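Local coordinates for beta-galactosidase (Bacillus circulans, PDB 4MAD), which probably hydrolyses terminal, non-reducing beta-D-galactose residues of beta-D-galactosides, at residues K129-N134 with Q167-Y172; N177-L182 with G212-I217; G298-E303 with I462-F467. All blocks are in the same frame, centred on the assembly; numbering follows the deposited sequence.

How the contacts relate
Contacts 1 and 2 lie in the barrel domain on the same side of the chain's centre, about 9 Å apart between centres; contact 2 holds the start of helix 179-192, against which side chains of contact 1 pack. They touch directly: Glu-169 of contact 1 is probably hydrogen-bonded to Tyr-181 of contact 2, and Phe-133 N to Asp-178. Contact 1 is the most buried and the most polar, built on a salt bridge beside the predicted proton donor. Contact 2 is partly buried and chiefly apolar. Contact 3, about 16 Å from contact 1 between centres, is the interdomain one: a barrel-domain hairpin strand meets an all-beta-domain loop through backbone, ring and water-mediated interactions, and brings Tyr-464 close to Glu-171, that predicted donor.

Contact 1 (K129-N134 with Q167-Y172); sequences KLRCFN and QIENEY
Two irregular backbone segments face each other with Arg-131 CA 8.3 Å from Tyr-172 CA, and Arg-131 itself adopts left-handed helical backbone angles. Its side chain, bent at chi3, lays the guanidinium side-on against Glu-169, the two planes only 4° apart. Arg-131 NE reaches Glu-169 OE2 at 3.0 Å, and Arg-131 NH2 reaches Glu-169 OE1 at 2.8 Å. Both bonds are nearly straight (169° and 163°) and use the syn lone pairs, so the salt bridge fixes the carboxylate's rotation. Glu-169 OE1 also takes Asn-170 N, at 3.0 Å from above its plane, while Tyr-181 OH bonds to Glu-169 OE2. The segments lie in the loops that follow barrel strands 100-104 and 163-167 of the (beta/alpha)8 fold, Gln-167 closing the second strand, and the second carries Glu-171, the predicted proton donor, whose carboxylate is bonded to Asn-222. The carbonyl of Glu-171 is tied back to the arginine by one water, 3.0 Å from Arg-131 NH2 and 2.9 Å from Glu-171 O. Alongside, the Tyr-172 ring points its hydroxyl at the arginine's own backbone: Tyr-172 OH donates to Arg-131 O at 2.8 Å, in the carbonyl plane, and also meets Asp-178 N.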
loop_
_atom_site.group_PDB
_atom_site.type_symbol
_atom_site.label_atom_id
_atom_site.label_comp_id
_atom_site.label_asym_id
_atom_site.label_seq_id
_atom_site.Cartn_x
_atom_site.Cartn_y
_atom_site.Cartn_z
ATOM N N LYS A 129 -2.182 3.957 -22.118
ATOM C CA LYS A 129 -1.453 2.736 -21.921
ATOM C C LYS A 129 -0.384 3.009 -20.898
ATOM O O LYS A 129 0.281 3.987 -20.994
ATOM C CB LYS A 129 -0.847 2.264 -23.229
ATOM C CG LYS A 129 -1.858 1.863 -24.225
ATOM C CD LYS A 129 -2.555 0.615 -23.888
ATOM C CE LYS A 129 -3.704 0.433 -24.807
ATOM N NZ LYS A 129 -4.269 -0.899 -24.843
ATOM N N LEU A 130 -0.276 2.146 -19.911
ATOM C CA LEU A 130 0.632 2.375 -18.800
ATOM C C LEU A 130 2.082 1.934 -19.005
ATOM O O LEU A 130 2.330 0.917 -19.523
ATOM C CB LEU A 130 0.067 1.766 -17.518
ATOM C CG LEU A 130 -1.362 2.134 -17.180
ATOM C CD1 LEU A 130 -1.899 1.371 -16.067
ATOM C CD2 LEU A 130 -1.492 3.544 -16.947
ATOM N N ARG A 131 3.004 2.731 -18.512
ATOM C CA ARG A 131 4.405 2.358 -18.494
ATOM C C ARG A 131 4.992 2.017 -19.849
ATOM O O ARG A 131 5.715 1.096 -19.995
ATOM C CB ARG A 131 4.680 1.254 -17.458
ATOM C CG ARG A 131 4.338 1.616 -16.083
ATOM C CD ARG A 131 4.503 0.483 -15.114
ATOM N NE ARG A 131 5.865 0.242 -14.694
ATOM C CZ ARG A 131 6.243 -0.853 -14.068
ATOM N NH1 ARG A 131 5.360 -1.769 -13.800
ATOM N NH2 ARG A 131 7.489 -1.008 -13.694
ATOM N N CYS A 132 4.624 2.826 -20.815
ATOM C CA CYS A 132 5.164 2.781 -22.144
ATOM C C CYS A 132 5.093 4.150 -22.784
ATOM O O CYS A 132 4.575 5.046 -22.229
ATOM C CB CYS A 132 4.512 1.716 -22.987
ATOM S SG CYS A 132 2.829 2.088 -23.323
ATOM N N PHE A 133 5.582 4.259 -23.989
ATOM C CA PHE A 133 5.692 5.548 -24.610
ATOM C C PHE A 133 4.328 5.971 -25.178
ATOM O O PHE A 133 4.107 5.965 -26.357
ATOM C CB PHE A 133 6.771 5.561 -25.703
ATOM C CG PHE A 133 7.200 6.907 -26.089
ATOM C CD1 PHE A 133 7.854 7.705 -25.214
ATOM C CD2 PHE A 133 6.936 7.396 -27.345
ATOM C CE1 PHE A 133 8.233 8.928 -25.552
ATOM C CE2 PHE A 133 7.313 8.629 -27.677
ATOM C CZ PHE A 133 7.971 9.409 -26.765
ATOM N N ASN A 134 3.466 6.385 -24.291
ATOM C CA ASN A 134 2.064 6.724 -24.586
ATOM C C ASN A 134 1.727 8.164 -24.253
ATOM O O ASN A 134 1.878 8.548 -23.181
ATOM C CB ASN A 134 1.177 5.800 -23.760
ATOM C CG ASN A 134 -0.289 6.074 -23.900
ATOM O OD1 ASN A 134 -0.893 5.646 -24.833
ATOM N ND2 ASN A 134 -0.861 6.683 -22.937
ATOM N N GLN A 167 15.828 7.136 -8.206
ATOM C CA GLN A 167 15.577 6.030 -9.113
ATOM C C GLN A 167 14.659 6.444 -10.238
ATOM O O GLN A 167 13.763 7.148 -10.005
ATOM C CB GLN A 167 14.930 4.870 -8.401
ATOM C CG GLN A 167 14.975 3.597 -9.167
ATOM C CD GLN A 167 14.320 2.452 -8.471
ATOM O OE1 GLN A 167 13.114 2.304 -8.535
ATOM N NE2 GLN A 167 15.087 1.652 -7.803
ATOM N N ILE A 168 14.916 5.952 -11.428
ATOM C CA ILE A 168 14.126 6.284 -12.558
ATOM C C ILE A 168 12.915 5.429 -12.703
ATOM O O ILE A 168 11.877 5.927 -12.555
ATOM C CB ILE A 168 14.930 6.429 -13.839
ATOM C CG1 ILE A 168 15.818 7.669 -13.712
ATOM C CG2 ILE A 168 14.000 6.555 -14.988
ATOM C CD1 ILE A 168 16.900 7.722 -14.603
ATOM N N GLU A 169 12.949 4.167 -12.943
ATOM C CA GLU A 169 11.519 3.722 -12.916
ATOM C C GLU A 169 11.593 2.836 -11.682
ATOM O O GLU A 169 12.322 3.035 -10.809
ATOM C CB GLU A 169 11.137 3.008 -14.202
ATOM C CG GLU A 169 9.854 3.404 -14.855
ATOM C CD GLU A 169 8.789 2.368 -14.656
ATOM O OE1 GLU A 169 9.027 1.352 -14.039
ATOM O OE2 GLU A 169 7.695 2.603 -15.106
ATOM N N ASN A 170 10.725 1.884 -11.661
ATOM C CA ASN A 170 10.982 0.697 -10.884
ATOM C C ASN A 170 10.896 -0.698 -11.417
ATOM O O ASN A 170 9.887 -1.099 -11.888
ATOM C CB ASN A 170 9.972 0.907 -9.776
ATOM C CG ASN A 170 10.179 -0.036 -8.618
ATOM O OD1 ASN A 170 11.008 0.188 -7.817
ATOM N ND2 ASN A 170 9.440 -1.102 -8.573
ATOM N N GLU A 171 12.011 -1.403 -11.389
ATOM C CA GLU A 171 12.021 -2.755 -11.872
ATOM C C GLU A 171 11.315 -2.835 -13.247
ATOM O O GLU A 171 10.494 -3.671 -13.468
ATOM C CB GLU A 171 11.386 -3.692 -10.843
ATOM C CG GLU A 171 12.230 -3.998 -9.660
ATOM C CD GLU A 171 11.780 -5.211 -8.816
ATOM O OE1 GLU A 171 10.578 -5.467 -8.778
ATOM O OE2 GLU A 171 12.645 -5.852 -8.210
ATOM N N TYR A 172 11.662 -1.924 -14.144
ATOM C CA TYR A 172 10.932 -1.821 -15.392
ATOM C C TYR A 172 11.013 -3.101 -16.213
ATOM O O TYR A 172 10.092 -3.458 -16.855
ATOM C CB TYR A 172 11.306 -0.617 -16.215
ATOM C CG TYR A 172 10.452 -0.453 -17.435
ATOM C CD1 TYR A 172 9.102 -0.155 -17.347
ATOM C CD2 TYR A 172 10.957 -0.670 -18.697
ATOM C CE1 TYR A 172 8.335 -0.037 -18.447
ATOM C CE2 TYR A 172 10.165 -0.570 -19.796
ATOM C CZ TYR A 172 8.862 -0.239 -19.670
ATOM O OH TYR A 172 8.087 -0.113 -20.758
HETATM O O HOH W 1 7.794 -3.695 -12.320
#

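Contact 2 (N177-L182 with G212-I217); sequences NDQKYL and GMIEGI
Leu-182, Ile-214 and Gln-179 carry this meeting of the first turn of helix 179-192 with the loop that leads from helix 206-212 to barrel strand 218-223, both in the (beta/alpha)8 barrel domain. Leu-182 points at the loop, its CG anti to the carbonyl carbon, and touches with two parts of its chain. Leu-182 CB lies 3.8 Å from Ile-214 CG1, while the branch Leu-182 CD1 reaches the backbone at the end of helix 206-212, 3.8 Å from Gly-212 O. Ile-214 comes alongside: CG1 is anti to the carbonyl carbon and chi2 is extended (172°), which together bring Ile-214 CD1 to 3.8 Å from Leu-182 O. The other branch, CG2, is turned to the side chain of Gln-179. That glutamine starts anti to its backbone N and bends at chi2 (78°), so that its amide end lies against the backbone of Met-213 to Glu-215 at the more exposed border of the contact. Around this, Ile-214 also touches Ile-168, Thr-200 and Arg-186. An alanine here would lack CG1, CG2 and CD1 and would probably loosen the packing against Leu-182 and beside Gln-179. Each segment has its own backbone motif. Tyr-181 N is bonded to Asp-178 OD1 at 2.9 Å, capping the helix start, and Ile-214 to Ile-217 form a type II turn closed by Ile-217 N to Ile-214 O at 3.0 Å, with Gly-216 supplying the positive phi. The chemistry is therefore that of van der Waals contact between Leu-182 and Ile-214 at the centre, with polar groups at the border, where Arg-186 of the same helix is hydrogen-bonded to Glu-215 O.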
loop_
_atom_site.group_PDB
_atom_site.type_symbol
_atom_site.label_atom_id
_atom_site.label_comp_id
_atom_site.label_asym_id
_atom_site.label_seq_id
_atom_site.Cartn_x
_atom_site.Cartn_y
_atom_site.Cartn_z
ATOM N N ASN A 177 9.683 -3.361 -22.079
ATOM C CA ASN A 177 10.940 -3.057 -22.737
ATOM C C ASN A 177 10.962 -1.753 -23.558
ATOM O O ASN A 177 11.689 -1.654 -24.470
ATOM C CB ASN A 177 11.379 -4.211 -23.597
ATOM C CG ASN A 177 10.629 -4.268 -24.837
ATOM O OD1 ASN A 177 9.604 -3.696 -24.932
ATOM N ND2 ASN A 177 11.146 -4.945 -25.796
ATOM N N ASP A 178 10.156 -0.784 -23.205
ATOM C CA ASP A 178 10.059 0.432 -23.962
ATOM C C ASP A 178 11.119 1.437 -23.620
ATOM O O ASP A 178 10.974 2.205 -22.743
ATOM C CB ASP A 178 8.694 1.070 -23.776
ATOM C CG ASP A 178 8.376 2.119 -24.819
ATOM O OD1 ASP A 178 9.256 2.848 -25.225
ATOM O OD2 ASP A 178 7.210 2.218 -25.176
ATOM N N GLN A 179 12.159 1.412 -24.438
ATOM C CA GLN A 179 13.310 2.262 -24.278
ATOM C C GLN A 179 13.014 3.728 -24.492
ATOM O O GLN A 179 13.529 4.558 -23.817
ATOM C CB GLN A 179 14.546 1.706 -24.999
ATOM C CG GLN A 179 15.843 2.438 -24.751
ATOM C CD GLN A 179 16.515 2.152 -23.435
ATOM O OE1 GLN A 179 16.253 1.167 -22.776
ATOM N NE2 GLN A 179 17.418 3.017 -23.075
ATOM N N LYS A 180 12.128 4.028 -25.413
ATOM C CA LYS A 180 11.761 5.387 -25.612
ATOM C C LYS A 180 11.131 5.934 -24.353
ATOM O O LYS A 180 11.367 7.035 -24.002
ATOM C CB LYS A 180 10.783 5.533 -26.761
ATOM C CG LYS A 180 11.407 5.605 -28.103
ATOM C CD LYS A 180 10.437 6.101 -29.164
ATOM C CE LYS A 180 10.262 7.605 -29.146
ATOM N NZ LYS A 180 11.040 8.380 -30.166
ATOM N N TYR A 181 10.290 5.148 -23.724
ATOM C CA TYR A 181 9.689 5.562 -22.466
ATOM C C TYR A 181 10.734 5.792 -21.373
ATOM O O TYR A 181 10.706 6.776 -20.718
ATOM C CB TYR A 181 8.756 4.473 -21.988
ATOM C CG TYR A 181 8.275 4.559 -20.544
ATOM C CD1 TYR A 181 7.777 5.698 -20.023
ATOM C CD2 TYR A 181 8.287 3.472 -19.740
ATOM C CE1 TYR A 181 7.331 5.740 -18.725
ATOM C CE2 TYR A 181 7.867 3.521 -18.466
ATOM C CZ TYR A 181 7.383 4.645 -17.959
ATOM O OH TYR A 181 6.960 4.652 -16.699
ATOM N N LEU A 182 11.661 4.861 -21.220
ATOM C CA LEU A 182 12.672 5.002 -20.196
ATOM C C LEU A 182 13.542 6.245 -20.431
ATOM O O LEU A 182 13.855 6.959 -19.545
ATOM C CB LEU A 182 13.542 3.774 -20.137
ATOM C CG LEU A 182 12.900 2.501 -19.624
ATOM C CD1 LEU A 182 13.837 1.324 -19.699
ATOM C CD2 LEU A 182 12.408 2.683 -18.258
ATOM N N GLY A 212 15.011 -3.276 -18.549
ATOM C CA GLY A 212 15.021 -2.168 -17.634
ATOM C C GLY A 212 16.174 -1.181 -17.551
ATOM O O GLY A 212 16.013 -0.178 -16.968
ATOM N N MET A 213 17.340 -1.517 -18.087
ATOM C CA MET A 213 18.465 -0.602 -18.070
ATOM C C MET A 213 18.252 0.505 -19.090
ATOM O O MET A 213 17.643 0.291 -20.114
ATOM C CB MET A 213 19.783 -1.324 -18.288
ATOM C CG MET A 213 20.061 -2.418 -17.324
ATOM S SD MET A 213 21.623 -3.269 -17.566
ATOM C CE MET A 213 22.684 -1.882 -17.597
ATOM N N ILE A 214 18.742 1.681 -18.753
ATOM C CA ILE A 214 18.739 2.826 -19.604
ATOM C C ILE A 214 20.169 3.271 -19.995
ATOM O O ILE A 214 21.051 3.312 -19.200
ATOM C CB ILE A 214 18.027 4.017 -19.001
ATOM C CG1 ILE A 214 16.781 3.608 -18.233
ATOM C CG2 ILE A 214 17.656 4.945 -20.076
ATOM C CD1 ILE A 214 16.161 4.690 -17.494
ATOM N N GLU A 215 20.342 3.616 -21.256
ATOM C CA GLU A 215 21.622 4.002 -21.698
ATOM C C GLU A 215 22.018 5.201 -20.881
ATOM O O GLU A 215 21.279 6.110 -20.702
ATOM C CB GLU A 215 21.599 4.346 -23.191
ATOM C CG GLU A 215 22.891 4.788 -23.742
ATOM C CD GLU A 215 24.013 3.754 -23.618
ATOM O OE1 GLU A 215 23.957 2.902 -22.742
ATOM O OE2 GLU A 215 24.981 3.817 -24.395
ATOM N N GLY A 216 23.244 5.136 -20.401
ATOM C CA GLY A 216 23.884 6.159 -19.618
ATOM C C GLY A 216 23.593 6.143 -18.141
ATOM O O GLY A 216 24.036 6.986 -17.452
ATOM N N ILE A 217 22.837 5.159 -17.682
ATOM C CA ILE A 217 22.338 5.146 -16.319
ATOM C C ILE A 217 22.794 3.931 -15.474
ATOM O O ILE A 217 22.651 2.828 -15.892
ATOM C CB ILE A 217 20.790 5.247 -16.335
ATOM C CG1 ILE A 217 20.324 6.563 -16.950
ATOM C CG2 ILE A 217 20.273 5.114 -14.996
ATOM C CD1 ILE A 217 20.762 7.762 -16.236
#

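Contact 3 (G298-E303 with I462-F467); sequences GANHNE and INYGPF
This is a domain-to-domain contact: strand 299-301, half of a two-stranded antiparallel hairpin with strand 306-308 in the barrel domain, meets the loop between strands 449-457 and 473-480 of the first all-beta domain. Packing is tight around Ala-299. Ala-299 O accepts from Asn-463 N at 3.1 Å, nearly straight at the hydrogen (163°) but with the donor above the carbonyl plane. A CA-H...O contact from Ile-462 CA meets the same Ala-299 O at 3.5 Å. Asn-463, its CG in the crowded position between backbone N and carbonyl carbon, folds its amide against Gly-298 and Ala-299; a side chain on Gly-298 would collide with Asn-463 ND2. Ile-462 CD1 wedges in beside His-301, 3.9 Å from His-301 CB and at the edge of the imidazole.

The other side is looser. Phe-467 approaches one face of His-301 with its CD2 edge, an edge-to-face pair with centroids 4.9 Å apart and planes at 58°, while the exposed Glu-303 skirts the phenyl rim. Between Asn-300 and Tyr-464 a water stands in for direct bonding: it donates to Asn-300 OD1 and to Tyr-464 O (2.8 Å), and accepts from His-301 N. Beyond it, the Tyr-464 side chain comes about 4 Å, nearest atoms, from the side chain of Glu-171, the predicted proton donor, and from a bound 2-(2-methoxyethoxy)ethanol that probably came from the crystallisation liquor. The imidazole under Phe-467 has its rotation fixed by His-301 ND1, which donates in the ring plane to a lone pair of Asn-302 O at 2.7 Å.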
loop_
_atom_site.group_PDB
_atom_site.type_symbol
_atom_site.label_atom_id
_atom_site.label_comp_id
_atom_site.label_asym_id
_atom_site.label_seq_id
_atom_site.Cartn_x
_atom_site.Cartn_y
_atom_site.Cartn_z
ATOM N N GLY A 298 -2.047 -2.892 -1.571
ATOM C CA GLY A 298 -1.946 -3.429 -2.899
ATOM C C GLY A 298 -2.442 -4.863 -3.060
ATOM O O GLY A 298 -3.050 -5.362 -2.213
ATOM N N ALA A 299 -2.149 -5.473 -4.187
ATOM C CA ALA A 299 -2.487 -6.851 -4.485
ATOM C C ALA A 299 -1.596 -7.431 -5.559
ATOM O O ALA A 299 -0.906 -6.729 -6.196
ATOM C CB ALA A 299 -3.892 -6.991 -4.892
ATOM N N ASN A 300 -1.674 -8.732 -5.700
ATOM C CA ASN A 300 -0.982 -9.451 -6.723
ATOM C C ASN A 300 -1.973 -10.368 -7.413
ATOM O O ASN A 300 -3.090 -10.491 -7.013
ATOM C CB ASN A 300 0.179 -10.264 -6.175
ATOM C CG ASN A 300 1.309 -9.400 -5.695
ATOM O OD1 ASN A 300 2.081 -8.941 -6.450
ATOM N ND2 ASN A 300 1.322 -9.159 -4.460
ATOM N N HIS A 301 -1.534 -10.916 -8.515
ATOM C CA HIS A 301 -2.318 -11.887 -9.235
ATOM C C HIS A 301 -1.357 -12.962 -9.726
ATOM O O HIS A 301 -0.441 -12.656 -10.370
ATOM C CB HIS A 301 -3.017 -11.192 -10.417
ATOM C CG HIS A 301 -4.183 -11.941 -10.952
ATOM N ND1 HIS A 301 -4.056 -13.171 -11.530
ATOM C CD2 HIS A 301 -5.495 -11.655 -10.967
ATOM C CE1 HIS A 301 -5.240 -13.604 -11.901
ATOM N NE2 HIS A 301 -6.127 -12.701 -11.575
ATOM N N ASN A 302 -1.584 -14.219 -9.440
ATOM C CA ASN A 302 -0.698 -15.190 -10.010
ATOM C C ASN A 302 -1.319 -15.617 -11.335
ATOM O O ASN A 302 -2.054 -14.894 -11.902
ATOM C CB ASN A 302 -0.329 -16.318 -9.064
ATOM C CG ASN A 302 -1.493 -17.059 -8.538
ATOM O OD1 ASN A 302 -1.388 -17.786 -7.569
ATOM N ND2 ASN A 302 -2.609 -16.878 -9.147
ATOM N N GLU A 303 -1.009 -16.667 -11.830
ATOM C CA GLU A 303 -1.753 -16.809 -13.082
ATOM C C GLU A 303 -3.223 -17.155 -12.897
ATOM O O GLU A 303 -3.991 -17.102 -13.811
ATOM C CB GLU A 303 -1.089 -17.874 -13.957
ATOM C CG GLU A 303 0.310 -17.508 -14.427
ATOM C CD GLU A 303 0.337 -16.212 -15.215
ATOM O OE1 GLU A 303 -0.589 -15.985 -16.021
ATOM O OE2 GLU A 303 1.287 -15.422 -15.031
ATOM N N ILE A 462 -4.186 -4.184 -8.030
ATOM C CA ILE A 462 -2.999 -4.918 -8.334
ATOM C C ILE A 462 -1.846 -3.966 -8.624
ATOM O O ILE A 462 -1.998 -2.980 -9.219
ATOM C CB ILE A 462 -3.215 -5.837 -9.551
ATOM C CG1 ILE A 462 -4.074 -7.006 -9.131
ATOM C CG2 ILE A 462 -1.925 -6.367 -10.083
ATOM C CD1 ILE A 462 -4.744 -7.696 -10.224
ATOM N N ASN A 463 -0.712 -4.319 -8.075
ATOM C CA ASN A 463 0.469 -3.481 -8.128
ATOM C C ASN A 463 1.694 -4.055 -8.826
ATOM O O ASN A 463 2.678 -3.476 -8.790
ATOM C CB ASN A 463 0.877 -3.019 -6.727
ATOM C CG ASN A 463 1.364 -4.152 -5.831
ATOM O OD1 ASN A 463 2.547 -4.552 -5.850
ATOM N ND2 ASN A 463 0.461 -4.647 -5.041
ATOM N N TYR A 464 1.564 -5.226 -9.406
ATOM C CA TYR A 464 2.636 -5.878 -10.068
ATOM C C TYR A 464 2.063 -6.862 -11.077
ATOM O O TYR A 464 1.107 -7.496 -10.796
ATOM C CB TYR A 464 3.496 -6.670 -9.066
ATOM C CG TYR A 464 4.654 -7.382 -9.674
ATOM C CD1 TYR A 464 5.862 -6.740 -9.874
ATOM C CD2 TYR A 464 4.555 -8.708 -10.055
ATOM C CE1 TYR A 464 6.905 -7.373 -10.460
ATOM C CE2 TYR A 464 5.608 -9.350 -10.625
ATOM C CZ TYR A 464 6.782 -8.692 -10.810
ATOM O OH TYR A 464 7.818 -9.332 -11.363
ATOM N N GLY A 465 2.796 -7.004 -12.165
ATOM C CA GLY A 465 2.443 -7.926 -13.222
ATOM C C GLY A 465 1.484 -7.439 -14.294
ATOM O O GLY A 465 1.177 -6.321 -14.360
ATOM N N PRO A 466 1.029 -8.377 -15.094
ATOM C CA PRO A 466 0.369 -8.098 -16.359
ATOM C C PRO A 466 -1.098 -7.763 -16.204
ATOM O O PRO A 466 -1.715 -7.428 -17.157
ATOM C CB PRO A 466 0.547 -9.401 -17.134
ATOM C CG PRO A 466 0.846 -10.380 -16.167
ATOM C CD PRO A 466 1.509 -9.756 -15.040
ATOM N N PHE A 467 -1.639 -7.894 -15.021
ATOM C CA PHE A 467 -3.045 -7.624 -14.873
ATOM C C PHE A 467 -3.281 -6.321 -14.163
ATOM O O PHE A 467 -4.264 -6.127 -13.564
ATOM C CB PHE A 467 -3.778 -8.777 -14.264
ATOM C CG PHE A 467 -3.531 -10.048 -14.982
ATOM C CD1 PHE A 467 -3.867 -10.170 -16.282
ATOM C CD2 PHE A 467 -2.853 -11.046 -14.395
ATOM C CE1 PHE A 467 -3.622 -11.292 -16.943
ATOM C CE2 PHE A 467 -2.602 -12.168 -15.064
ATOM C CZ PHE A 467 -3.008 -12.273 -16.352
HETATM O O HOH W 2 1.228 -9.769 -9.217
#